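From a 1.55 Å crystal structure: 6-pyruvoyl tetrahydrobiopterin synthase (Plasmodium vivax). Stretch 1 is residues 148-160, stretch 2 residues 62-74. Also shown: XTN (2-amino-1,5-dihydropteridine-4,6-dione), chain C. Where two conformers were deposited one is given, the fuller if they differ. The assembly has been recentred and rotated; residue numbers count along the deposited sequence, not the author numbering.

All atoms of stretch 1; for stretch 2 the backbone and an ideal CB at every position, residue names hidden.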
# COMPACT_ATOMS: atom_id res chain seq x y z
N GLU A 148 -15.89 8.53 23.96
CA GLU A 148 -14.64 9.29 24.11
C GLU A 148 -14.65 10.62 23.38
O GLU A 148 -14.11 11.61 23.91
CB GLU A 148 -13.44 8.47 23.63
CG GLU A 148 -13.13 7.27 24.51
CD GLU A 148 -12.34 7.60 25.76
OE1 GLU A 148 -12.04 8.79 26.00
OE2 GLU A 148 -11.99 6.63 26.48
N ILE A 149 -15.21 10.66 22.18
CA ILE A 149 -15.36 11.94 21.45
C ILE A 149 -16.44 12.80 22.09
O ILE A 149 -16.31 14.04 22.11
CB ILE A 149 -15.61 11.72 19.94
CG1 ILE A 149 -14.44 10.93 19.33
CG2 ILE A 149 -15.75 13.10 19.20
CD1 ILE A 149 -14.69 10.35 17.91
N ASP A 150 -17.47 12.12 22.60
CA ASP A 150 -18.61 12.66 23.36
C ASP A 150 -19.79 12.93 22.43
O ASP A 150 -19.67 13.68 21.47
CB ASP A 150 -18.25 13.95 24.11
CG ASP A 150 -19.38 14.42 25.01
OD1 ASP A 150 -19.69 13.75 26.04
OD2 ASP A 150 -19.97 15.45 24.66
N LEU A 151 -20.93 12.31 22.73
CA LEU A 151 -22.06 12.39 21.82
C LEU A 151 -22.60 13.81 21.71
O LEU A 151 -22.85 14.27 20.59
CB LEU A 151 -23.16 11.39 22.23
CG LEU A 151 -24.44 11.43 21.43
CD1 LEU A 151 -24.18 11.05 19.98
CD2 LEU A 151 -25.47 10.48 22.09
N PRO A 152 -22.77 14.54 22.84
CA PRO A 152 -23.21 15.93 22.67
C PRO A 152 -22.27 16.79 21.85
O PRO A 152 -22.72 17.62 21.08
CB PRO A 152 -23.30 16.47 24.11
CG PRO A 152 -23.57 15.29 24.92
CD PRO A 152 -22.92 14.09 24.24
N PHE A 153 -20.96 16.58 22.00
CA PHE A 153 -20.00 17.31 21.18
C PHE A 153 -20.16 16.96 19.71
O PHE A 153 -20.15 17.86 18.85
CB PHE A 153 -18.55 17.05 21.61
CG PHE A 153 -17.53 17.74 20.74
CD1 PHE A 153 -17.50 19.13 20.63
CD2 PHE A 153 -16.61 17.01 20.01
CE1 PHE A 153 -16.57 19.77 19.83
CE2 PHE A 153 -15.70 17.62 19.20
CZ PHE A 153 -15.67 19.01 19.10
N LEU A 154 -20.34 15.67 19.40
CA LEU A 154 -20.56 15.27 18.01
C LEU A 154 -21.80 15.99 17.45
O LEU A 154 -21.79 16.48 16.31
CB LEU A 154 -20.70 13.74 17.88
CG LEU A 154 -19.40 12.95 18.05
CD1 LEU A 154 -19.64 11.49 18.42
CD2 LEU A 154 -18.61 13.00 16.77
N LYS A 155 -22.84 16.06 18.24
CA LYS A 155 -24.04 16.74 17.77
C LYS A 155 -23.86 18.26 17.59
O LYS A 155 -24.44 18.84 16.65
CB LYS A 155 -25.24 16.36 18.63
CG LYS A 155 -25.56 14.87 18.47
CD LYS A 155 -26.91 14.44 19.02
CE LYS A 155 -28.07 14.95 18.16
NZ LYS A 155 -28.14 14.41 16.78
N THR A 156 -23.05 18.90 18.42
CA THR A 156 -22.72 20.33 18.21
C THR A 156 -22.06 20.56 16.85
O THR A 156 -22.16 21.65 16.27
CB THR A 156 -21.82 20.97 19.34
OG1 THR A 156 -20.46 20.49 19.28
CG2 THR A 156 -22.42 20.77 20.71
N ARG A 157 -21.31 19.56 16.39
CA ARG A 157 -20.61 19.65 15.09
C ARG A 157 -21.46 19.21 13.89
O ARG A 157 -21.01 19.25 12.76
CB ARG A 157 -19.33 18.81 15.13
CG ARG A 157 -18.29 19.32 16.15
CD ARG A 157 -17.81 20.75 15.87
NE ARG A 157 -17.31 20.93 14.52
CZ ARG A 157 -16.65 22.02 14.09
NH1 ARG A 157 -16.35 23.01 14.93
NH2 ARG A 157 -16.26 22.10 12.85
N SER A 158 -22.70 18.78 14.17
CA SER A 158 -23.67 18.31 13.16
C SER A 158 -23.46 16.87 12.71
O SER A 158 -24.09 16.42 11.75
CB SER A 158 -23.80 19.23 11.95
OG SER A 158 -22.82 19.03 10.99
N VAL A 159 -22.58 16.13 13.38
CA VAL A 159 -22.30 14.76 12.99
C VAL A 159 -23.56 13.92 13.21
O VAL A 159 -24.16 13.99 14.27
CB VAL A 159 -21.12 14.19 13.76
CG1 VAL A 159 -20.91 12.68 13.44
CG2 VAL A 159 -19.85 14.95 13.39
N ASN A 160 -23.97 13.18 12.18
CA ASN A 160 -25.13 12.29 12.30
C ASN A 160 -24.90 10.81 11.97
O ASN A 160 -25.85 10.02 11.92
CB ASN A 160 -26.33 12.82 11.53
CG ASN A 160 -26.18 12.75 10.04
OD1 ASN A 160 -25.19 12.30 9.51
ND2 ASN A 160 -27.23 13.15 9.35
N UNK A 62 -20.40 20.62 6.80
CA UNK A 62 -19.20 21.46 6.96
C UNK A 62 -19.63 22.68 7.77
O UNK A 62 -20.64 23.36 7.41
CB UNK A 62 -18.60 21.86 5.61
N UNK A 63 -18.95 22.95 8.88
CA UNK A 63 -19.27 24.07 9.77
C UNK A 63 -18.60 25.37 9.30
O UNK A 63 -17.82 25.37 8.34
CB UNK A 63 -18.84 23.75 11.20
N UNK A 64 -18.93 26.46 9.98
CA UNK A 64 -18.41 27.77 9.60
C UNK A 64 -16.90 27.89 9.67
O UNK A 64 -16.31 28.80 9.06
CB UNK A 64 -19.03 28.84 10.49
N UNK A 65 -16.26 27.02 10.46
CA UNK A 65 -14.81 27.03 10.58
C UNK A 65 -14.08 26.25 9.45
O UNK A 65 -12.85 26.29 9.36
CB UNK A 65 -14.42 26.44 11.94
N UNK A 66 -14.86 25.63 8.56
CA UNK A 66 -14.32 24.89 7.43
C UNK A 66 -14.18 23.37 7.57
O UNK A 66 -13.82 22.69 6.63
CB UNK A 66 -12.94 25.46 7.11
N UNK A 67 -14.48 22.89 8.77
CA UNK A 67 -14.44 21.48 9.09
C UNK A 67 -15.80 20.90 9.41
O UNK A 67 -16.65 21.63 9.94
CB UNK A 67 -13.49 21.25 10.27
N UNK A 68 -16.01 19.61 9.13
CA UNK A 68 -17.12 18.91 9.79
C UNK A 68 -16.79 18.86 11.29
O UNK A 68 -17.56 19.34 12.14
CB UNK A 68 -17.33 17.51 9.21
N UNK A 69 -15.63 18.30 11.58
CA UNK A 69 -15.07 18.17 12.93
C UNK A 69 -13.55 18.01 12.69
O UNK A 69 -13.11 17.44 11.67
CB UNK A 69 -15.67 17.00 13.71
N UNK A 70 -12.74 18.59 13.56
CA UNK A 70 -11.30 18.58 13.42
C UNK A 70 -10.74 17.15 13.39
O UNK A 70 -10.90 16.38 14.35
CB UNK A 70 -10.66 19.37 14.56
N UNK A 71 -10.06 16.78 12.30
CA UNK A 71 -9.38 15.49 12.22
C UNK A 71 -8.51 15.20 13.44
O UNK A 71 -8.37 14.03 13.86
CB UNK A 71 -8.52 15.44 10.96
N UNK A 72 -7.86 16.22 14.02
CA UNK A 72 -6.92 15.96 15.13
C UNK A 72 -7.63 15.38 16.37
O UNK A 72 -7.07 14.55 17.08
CB UNK A 72 -6.20 17.25 15.51
N UNK A 73 -8.87 15.81 16.61
CA UNK A 73 -9.68 15.28 17.71
C UNK A 73 -10.00 13.82 17.43
O UNK A 73 -9.88 12.96 18.31
CB UNK A 73 -10.96 16.09 17.89
N UNK A 74 -10.41 13.53 16.19
CA UNK A 74 -10.73 12.15 15.80
C UNK A 74 -9.53 11.25 15.99
O UNK A 74 -9.65 10.16 16.57
CB UNK A 74 -11.20 12.09 14.35
N1 XTN C . -9.73 18.77 10.16
C2 XTN C . -10.58 18.70 9.12
N2 XTN C . -11.85 18.27 9.29
N3 XTN C . -10.19 19.14 7.83
C4 XTN C . -8.94 19.57 7.58
O4 XTN C . -8.63 19.90 6.41
N5 XTN C . -6.77 20.02 8.52
C6 XTN C . -5.94 20.07 9.60
O6 XTN C . -4.78 20.47 9.45
C7 XTN C . -6.42 19.69 10.89
N8 XTN C . -7.68 19.27 11.00
C4A XTN C . -8.06 19.59 8.67
C8A XTN C . -8.48 19.20 9.94

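Position 62 points its CA-to-CB bond away from stretch 1, so little there restricts the choice. It is Ile62.

At position 63 the bond points toward stretch 1, and the ideal CB lies 3.5 Å from Arg157 NH2. A flexible side chain, polar at its end, could pass the guanidinium and reach the Thr156 and Arg157 carbonyls. The residue is Gln63. Its CG lies over one face of the guanidinium, 3.4 Å from Arg157 NH2. Two waters each donate to Gln63 OE1 and Thr156 O, one of the bonds to Thr156 O being weak, and so bridge the stretches.

Position 64 has room for a CB and no partner; many residues would fit. It is Gly64.

Position 65 points toward the Arg157 guanidinium, its ideal CB 4.8 Å from NH2. A short acid suits best, though other acceptors could serve. Asp65 forms a two-pronged salt bridge: Arg157 NH2 donates to Asp65 OD1 and Arg157 NH1 to Asp65 OD2, both at 2.9 Å. Asp65 OD1 also accepts from the backbone N of position 67 at 3.2 Å.

Position 66 has phi 97°, and a CB would jam against the preceding carbonyl O. Glycine is expected, and Gly66 closes the type I turn.

At position 67 the backbone does the work: its O accepts a weak bond from Arg157 NH2 at 3.0 Å. The bond to CB runs sideways, leaving several types possible; the nearby pterin favours an aromatic. Tyr67 lays a ring face over XTN C2.

Position 68 offers its O to Arg157 NE at 2.9 Å. Its CB points sideways, with Val159 within side-chain reach, so a modest aliphatic suits. Val68 CG1 meets Val159 CG2 at 4.1 Å.

Position 69 has its ideal CB 4.3 Å from Arg157 CG and 4.7 Å from Val159 CG2. Beyond lie Ile149, Phe153 and Leu154, so a long aliphatic is suited. Ile69, with both chi angles t, extends CD1 to 3.7 Å from Phe153 CE2 and 4.0 Å from Leu154 CD2. Its O accepts from XTN N2 at 2.8 Å.

Position 70 precedes a helix, so Asp, Asn, Ser or Thr could cap it. Asp70 OD1 accepts from the N of position 72 at 2.9 Å, a capping bond.

Positions 71 and 72 are out of reach of stretch 1, which sets no demand at either. Many residues would do, with an aromatic plausible at 71 beside the pterin. Phe71 places a ring face over XTN N2; Ser72 follows.

Position 73 points toward the Phe153 ring, its ideal CB 5.1 Å from CE2. Leu, Ile or Met would suit. Ile73 CD1 packs 3.9 Å from Phe153 CZ.

Position 74 points sideways, its ideal CB 5.3 Å from Ile149 CD1, leaving space for a branched aliphatic. Leu74 brings CD2 to 4.0 Å from Ile149 CD1.

Stretch 2, residues 62-74: IQGDGYVIDFSIL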
# COMPACT_ATOMS: atom_id res chain seq x y z
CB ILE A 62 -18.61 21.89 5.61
CG1 ILE A 62 -18.28 20.67 4.76
CG2 ILE A 62 -17.36 22.76 5.79
CD1 ILE A 62 -18.00 20.99 3.30
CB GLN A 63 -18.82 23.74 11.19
CG GLN A 63 -19.48 22.49 11.73
CD GLN A 63 -21.00 22.64 11.80
OE1 GLN A 63 -21.51 23.45 12.58
NE2 GLN A 63 -21.70 21.95 10.93
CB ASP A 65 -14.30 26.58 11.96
CG ASP A 65 -14.71 25.19 12.35
OD1 ASP A 65 -15.18 24.43 11.49
OD2 ASP A 65 -14.54 24.85 13.56
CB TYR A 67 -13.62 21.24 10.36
CG TYR A 67 -12.14 21.65 10.37
CD1 TYR A 67 -11.41 21.87 9.22
CD2 TYR A 67 -11.52 21.86 11.59
CE1 TYR A 67 -10.07 22.23 9.29
CE2 TYR A 67 -10.19 22.21 11.67
CZ TYR A 67 -9.47 22.37 10.53
OH TYR A 67 -8.15 22.71 10.64
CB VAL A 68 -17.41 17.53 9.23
CG1 VAL A 68 -18.58 16.90 10.06
CG2 VAL A 68 -17.81 17.66 7.74
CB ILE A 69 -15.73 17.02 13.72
CG1 ILE A 69 -15.13 16.88 15.11
CG2 ILE A 69 -15.62 15.73 12.95
CD1 ILE A 69 -15.94 15.90 15.97
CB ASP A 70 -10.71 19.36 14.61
CG ASP A 70 -9.22 19.61 14.48
OD1 ASP A 70 -8.52 19.01 13.66
OD2 ASP A 70 -8.75 20.47 15.26
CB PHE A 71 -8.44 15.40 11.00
CG PHE A 71 -9.12 15.21 9.64
CD1 PHE A 71 -9.96 14.15 9.36
CD2 PHE A 71 -8.78 16.07 8.60
CE1 PHE A 71 -10.51 14.00 8.07
CE2 PHE A 71 -9.34 15.89 7.32
CZ PHE A 71 -10.19 14.86 7.09
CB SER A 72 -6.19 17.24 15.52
OG SER A 72 -5.47 17.76 14.41
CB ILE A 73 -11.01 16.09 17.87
CG1 ILE A 73 -10.70 17.55 18.20
CG2 ILE A 73 -11.89 15.48 18.96
CD1 ILE A 73 -11.95 18.47 18.15
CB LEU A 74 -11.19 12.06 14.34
CG LEU A 74 -12.36 12.97 13.98
CD1 LEU A 74 -12.84 12.69 12.55
CD2 LEU A 74 -13.53 12.85 15.00
O HOH W 1 -19.95 23.66 15.04
O HOH W 2 -23.93 22.97 13.76
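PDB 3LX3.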